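PDB 6UY4: dihydroorotate dehydrogenase from Schistosoma mansoni, which probably catalyses the quinone-dependent oxidation of (S)-dihydroorotate to orotate with the help of FMN, a step of de novo UMP synthesis. Local coordinates for residues K217-L222 and V255-D260; A150-L155 and R188-V193. All coordinates share one frame; numbering follows the deposited sequence.

Contact 1: K217-L222 and V255-D260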
# COMPACT_ATOMS: atom_id res chain seq x y z
N LYS A 217 -11.64 -8.14 19.00
CA LYS A 217 -12.24 -7.29 17.98
C LYS A 217 -11.70 -7.63 16.59
O LYS A 217 -12.44 -7.56 15.60
CB LYS A 217 -12.01 -5.82 18.29
CG LYS A 217 -13.01 -5.23 19.28
CD LYS A 217 -14.43 -5.28 18.73
N LEU A 218 -10.43 -8.01 16.51
CA LEU A 218 -9.87 -8.45 15.23
C LEU A 218 -10.49 -9.77 14.80
O LEU A 218 -10.84 -9.94 13.62
CB LEU A 218 -8.35 -8.58 15.33
CG LEU A 218 -7.65 -9.13 14.09
CD1 LEU A 218 -7.94 -8.27 12.87
CD2 LEU A 218 -6.15 -9.25 14.33
N ARG A 219 -10.64 -10.72 15.73
CA ARG A 219 -11.28 -11.99 15.40
C ARG A 219 -12.73 -11.77 14.99
O ARG A 219 -13.23 -12.42 14.06
CB ARG A 219 -11.20 -12.94 16.59
CG ARG A 219 -11.63 -14.36 16.28
CD ARG A 219 -11.76 -15.19 17.55
NE ARG A 219 -10.54 -15.20 18.35
CZ ARG A 219 -9.56 -16.09 18.22
NH1 ARG A 219 -9.66 -17.06 17.32
NH2 ARG A 219 -8.49 -16.01 18.99
N ASP A 220 -13.42 -10.85 15.66
CA ASP A 220 -14.79 -10.51 15.27
C ASP A 220 -14.82 -9.89 13.88
O ASP A 220 -15.69 -10.23 13.06
CB ASP A 220 -15.40 -9.56 16.30
CG ASP A 220 -16.58 -8.80 15.74
OD1 ASP A 220 -17.69 -9.38 15.68
OD2 ASP A 220 -16.41 -7.62 15.37
N LEU A 221 -13.88 -8.99 13.59
CA LEU A 221 -13.83 -8.36 12.28
C LEU A 221 -13.60 -9.39 11.19
O LEU A 221 -14.31 -9.42 10.18
CB LEU A 221 -12.74 -7.29 12.26
CG LEU A 221 -12.38 -6.68 10.90
CD1 LEU A 221 -13.58 -5.97 10.29
CD2 LEU A 221 -11.20 -5.74 11.03
N LEU A 222 -12.60 -10.26 11.37
CA LEU A 222 -12.30 -11.26 10.35
C LEU A 222 -13.45 -12.26 10.19
O LEU A 222 -13.67 -12.76 9.08
CB LEU A 222 -11.01 -12.00 10.70
CG LEU A 222 -9.73 -11.16 10.67
CD1 LEU A 222 -8.51 -12.04 10.88
CD2 LEU A 222 -9.63 -10.39 9.37
N VAL A 255 -1.13 -12.87 13.86
CA VAL A 255 -0.87 -14.05 13.04
C VAL A 255 -1.76 -15.20 13.46
O VAL A 255 -2.28 -15.94 12.62
CB VAL A 255 0.62 -14.43 13.12
CG1 VAL A 255 0.87 -15.77 12.45
CG2 VAL A 255 1.48 -13.34 12.47
N GLU A 256 -1.97 -15.37 14.77
CA GLU A 256 -2.79 -16.48 15.26
C GLU A 256 -4.22 -16.36 14.76
O GLU A 256 -4.78 -17.33 14.23
CB GLU A 256 -2.76 -16.51 16.79
CG GLU A 256 -3.76 -17.48 17.40
CD GLU A 256 -3.73 -17.48 18.91
OE1 GLU A 256 -2.76 -16.96 19.49
OE2 GLU A 256 -4.69 -17.99 19.52
N VAL A 257 -4.83 -15.19 14.92
CA VAL A 257 -6.20 -14.99 14.46
C VAL A 257 -6.29 -15.14 12.95
O VAL A 257 -7.25 -15.70 12.41
CB VAL A 257 -6.73 -13.62 14.93
CG1 VAL A 257 -8.09 -13.34 14.32
CG2 VAL A 257 -6.79 -13.57 16.45
N ALA A 258 -5.27 -14.65 12.23
CA ALA A 258 -5.27 -14.72 10.78
C ALA A 258 -5.15 -16.15 10.26
O ALA A 258 -5.53 -16.42 9.12
CB ALA A 258 -4.13 -13.88 10.21
N LEU A 259 -4.63 -17.07 11.08
CA LEU A 259 -4.43 -18.45 10.65
C LEU A 259 -5.42 -19.43 11.28
O LEU A 259 -5.40 -20.61 10.91
CB LEU A 259 -3.00 -18.90 10.98
CG LEU A 259 -1.87 -18.19 10.23
CD1 LEU A 259 -0.53 -18.82 10.56
CD2 LEU A 259 -2.13 -18.20 8.73
N ASP A 260 -6.27 -18.98 12.20
CA ASP A 260 -7.25 -19.87 12.80
C ASP A 260 -8.25 -20.34 11.74
O ASP A 260 -8.66 -19.56 10.88
CB ASP A 260 -7.97 -19.18 13.95
CG ASP A 260 -8.92 -20.10 14.69
OD1 ASP A 260 -8.44 -21.09 15.29
OD2 ASP A 260 -10.14 -19.84 14.68
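V257 reaches from the helix of V255-D260 to the flank of K217-L222, and its two methyl groups do different work there. CG1 lies against the backbone of the opposite helix, 3.6 Å from R219 CA, and also meets L222 CD1 at 3.7 Å and, more loosely, L218 CG at 4.2 Å. L218 and L222, one helical turn apart, thus present a short apolar ridge on which one valine branch rests. The second methyl serves a charged partner: V257 CG2 stands 3.9 Å above one face of the R219 guanidinium, displaced toward its rim, so that the flat cation is backed by hydrocarbon.

R219 itself runs across toward the second helix. CG is anti to the backbone N (chi1 -170°), and the chain stays extended before bending at chi3. In the plane of the guanidinium, at its edge, D260 OD2 forms a long salt bridge of 3.9 Å with R219 NH1; the carboxylate plane is turned 79° from that of the guanidinium. E256 adds a second negative charge nearby, though R219 NH2 and E256 OE2 are too far apart for a salt bridge. The two acids would add negative potential beside the guanidinium.

Further out, the first residue beyond the helix, D260, is positioned by a hydrogen bond from K262 N to its OD2, while T263 OG1 hydrogen-bonds to V257 O.

The two helical segments run nearly parallel, their axes 9.9 Å apart at a crossing angle of -25°. This is the packing of successive outer helices in a TIM barrel: helix 215-230 and helix 248-259 lie side by side, joined through the parallel strand 238-242, with helix 179-190 touching the first and helix 305-321 the second.

Contact 2: A150-L155 and R188-V193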
# COMPACT_ATOMS: atom_id res chain seq x y z
N ALA A 150 -18.33 5.86 -6.12
CA ALA A 150 -17.53 6.56 -7.12
C ALA A 150 -16.36 5.71 -7.60
O ALA A 150 -16.05 5.67 -8.79
CB ALA A 150 -17.04 7.89 -6.56
N VAL A 151 -15.69 5.01 -6.67
CA VAL A 151 -14.56 4.18 -7.05
C VAL A 151 -15.03 2.90 -7.74
O VAL A 151 -14.36 2.40 -8.66
CB VAL A 151 -13.69 3.87 -5.82
CG1 VAL A 151 -12.48 3.04 -6.21
CG2 VAL A 151 -13.26 5.16 -5.14
N TYR A 152 -16.18 2.37 -7.34
CA TYR A 152 -16.70 1.15 -7.97
C TYR A 152 -17.09 1.40 -9.42
O TYR A 152 -16.96 0.50 -10.26
CB TYR A 152 -17.89 0.61 -7.18
CG TYR A 152 -18.59 -0.55 -7.84
CD1 TYR A 152 -18.07 -1.84 -7.76
CD2 TYR A 152 -19.77 -0.37 -8.54
CE1 TYR A 152 -18.71 -2.90 -8.37
CE2 TYR A 152 -20.42 -1.43 -9.14
CZ TYR A 152 -19.88 -2.69 -9.05
OH TYR A 152 -20.52 -3.75 -9.65
N GLU A 153 -17.58 2.60 -9.74
CA GLU A 153 -17.92 2.92 -11.12
C GLU A 153 -16.70 2.93 -12.03
O GLU A 153 -16.84 2.76 -13.24
CB GLU A 153 -18.63 4.27 -11.19
CG GLU A 153 -20.07 4.23 -10.71
CD GLU A 153 -20.96 3.36 -11.58
OE1 GLU A 153 -20.75 3.35 -12.81
OE2 GLU A 153 -21.85 2.68 -11.03
N ARG A 154 -15.51 3.11 -11.47
CA ARG A 154 -14.27 3.11 -12.24
C ARG A 154 -13.63 1.73 -12.33
O ARG A 154 -12.64 1.58 -13.06
CB ARG A 154 -13.27 4.10 -11.64
CG ARG A 154 -13.84 5.49 -11.41
CD ARG A 154 -12.74 6.47 -11.02
NE ARG A 154 -13.26 7.81 -10.76
CZ ARG A 154 -13.45 8.32 -9.55
NH1 ARG A 154 -13.16 7.60 -8.47
NH2 ARG A 154 -13.92 9.55 -9.41
N LEU A 155 -14.16 0.73 -11.62
CA LEU A 155 -13.58 -0.61 -11.62
C LEU A 155 -14.56 -1.70 -12.02
O LEU A 155 -14.18 -2.88 -11.98
CB LEU A 155 -13.01 -0.94 -10.23
CG LEU A 155 -11.86 -0.09 -9.68
CD1 LEU A 155 -11.59 -0.44 -8.23
CD2 LEU A 155 -10.61 -0.29 -10.52
N ARG A 188 -18.39 -6.67 0.27
CA ARG A 188 -19.53 -6.95 -0.59
C ARG A 188 -19.56 -6.05 -1.82
O ARG A 188 -20.10 -6.45 -2.86
CB ARG A 188 -20.83 -6.80 0.21
N LYS A 189 -18.97 -4.86 -1.72
CA LYS A 189 -19.04 -3.91 -2.83
C LYS A 189 -18.03 -4.24 -3.93
O LYS A 189 -18.37 -4.19 -5.11
CB LYS A 189 -18.81 -2.49 -2.31
CG LYS A 189 -19.03 -1.40 -3.35
CD LYS A 189 -20.50 -1.24 -3.68
CE LYS A 189 -20.74 -0.06 -4.61
NZ LYS A 189 -22.19 0.18 -4.85
N PHE A 190 -16.80 -4.57 -3.55
CA PHE A 190 -15.73 -4.78 -4.52
C PHE A 190 -15.32 -6.25 -4.66
O PHE A 190 -14.41 -6.55 -5.44
CB PHE A 190 -14.50 -3.95 -4.13
CG PHE A 190 -14.76 -2.48 -4.06
CD1 PHE A 190 -14.76 -1.70 -5.21
CD2 PHE A 190 -15.00 -1.86 -2.85
CE1 PHE A 190 -15.00 -0.35 -5.15
CE2 PHE A 190 -15.25 -0.50 -2.78
CZ PHE A 190 -15.25 0.26 -3.93
N GLY A 191 -15.96 -7.16 -3.93
CA GLY A 191 -15.56 -8.55 -3.96
C GLY A 191 -15.75 -9.23 -5.30
O GLY A 191 -15.10 -10.25 -5.57
N GLU A 192 -16.63 -8.70 -6.15
CA GLU A 192 -16.91 -9.31 -7.44
C GLU A 192 -16.00 -8.80 -8.55
O GLU A 192 -15.77 -9.53 -9.52
CB GLU A 192 -18.37 -9.08 -7.83
CG GLU A 192 -19.38 -9.71 -6.88
CD GLU A 192 -19.45 -11.22 -7.00
OE1 GLU A 192 -18.93 -11.76 -8.00
OE2 GLU A 192 -20.02 -11.86 -6.10
N VAL A 193 -15.49 -7.58 -8.43
CA VAL A 193 -14.69 -6.98 -9.49
C VAL A 193 -13.20 -6.95 -9.18
O VAL A 193 -12.39 -6.91 -10.11
CB VAL A 193 -15.18 -5.56 -9.83
CG1 VAL A 193 -16.63 -5.60 -10.29
CG2 VAL A 193 -15.02 -4.64 -8.63
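K189 crosses Y152 at about a right angle: its chain bends at chi2 (71°), which places CD, and runs on extended to CE, which lies 3.9 Å from Y152 CB and from the ring carbon CG, a hydrocarbon contact. The backbone of the lysine takes part as well, since K189 O comes within 3.5 Å of Y152 CE1.

At F190 the ring slides past the tyrosine side chain in the opposite sense. Its CE1 approaches Y152 CA at 3.6 Å and the adjoining CB at almost the same distance, while F190 CD1 sits at the edge of the tyrosine ring, near its plane. H148, on the helix of A150-L155, packs edge-to-face with F190.

V193 then closes the contact, crossing Y152 at about a right angle. Its CG1 meets Y152 CE1 at 3.9 Å, and its CB lies 3.6 Å from L155 O. Y152 therefore spans three residues of R188-V193, in an interface of packing rather than polar bonding.

This packing joins helix 147-153 and helix 179-190, with the residues that follow them, on the outside of the barrel. On the strand side, F190 and L155 both touch V168 of strand 165-170, and V151 and F190 meet V115 of strand 109-115.

Followed from the N terminus, the chain offers a worked example of how successive helices of an alpha/beta barrel pack side by side. Contact 2 comes first: leaving A150-L155, the chain passes through strand 165-170 and helix 179-190 and returns at R188-V193. Strand 196-200 then leads to helix 215-230, where contact 1 opens; its loop runs through strand 238-242 and ends at V255-D260. In each, 32 residues separate the segments. The loops follow in series, neither nesting nor crossing, and the contacts do not touch, their centres lying 25 Å apart. Helix 179-190 bridges them, contributing K189 and F190 to contact 2 and, through T180, touching D220 and L221 of segment K217-L222.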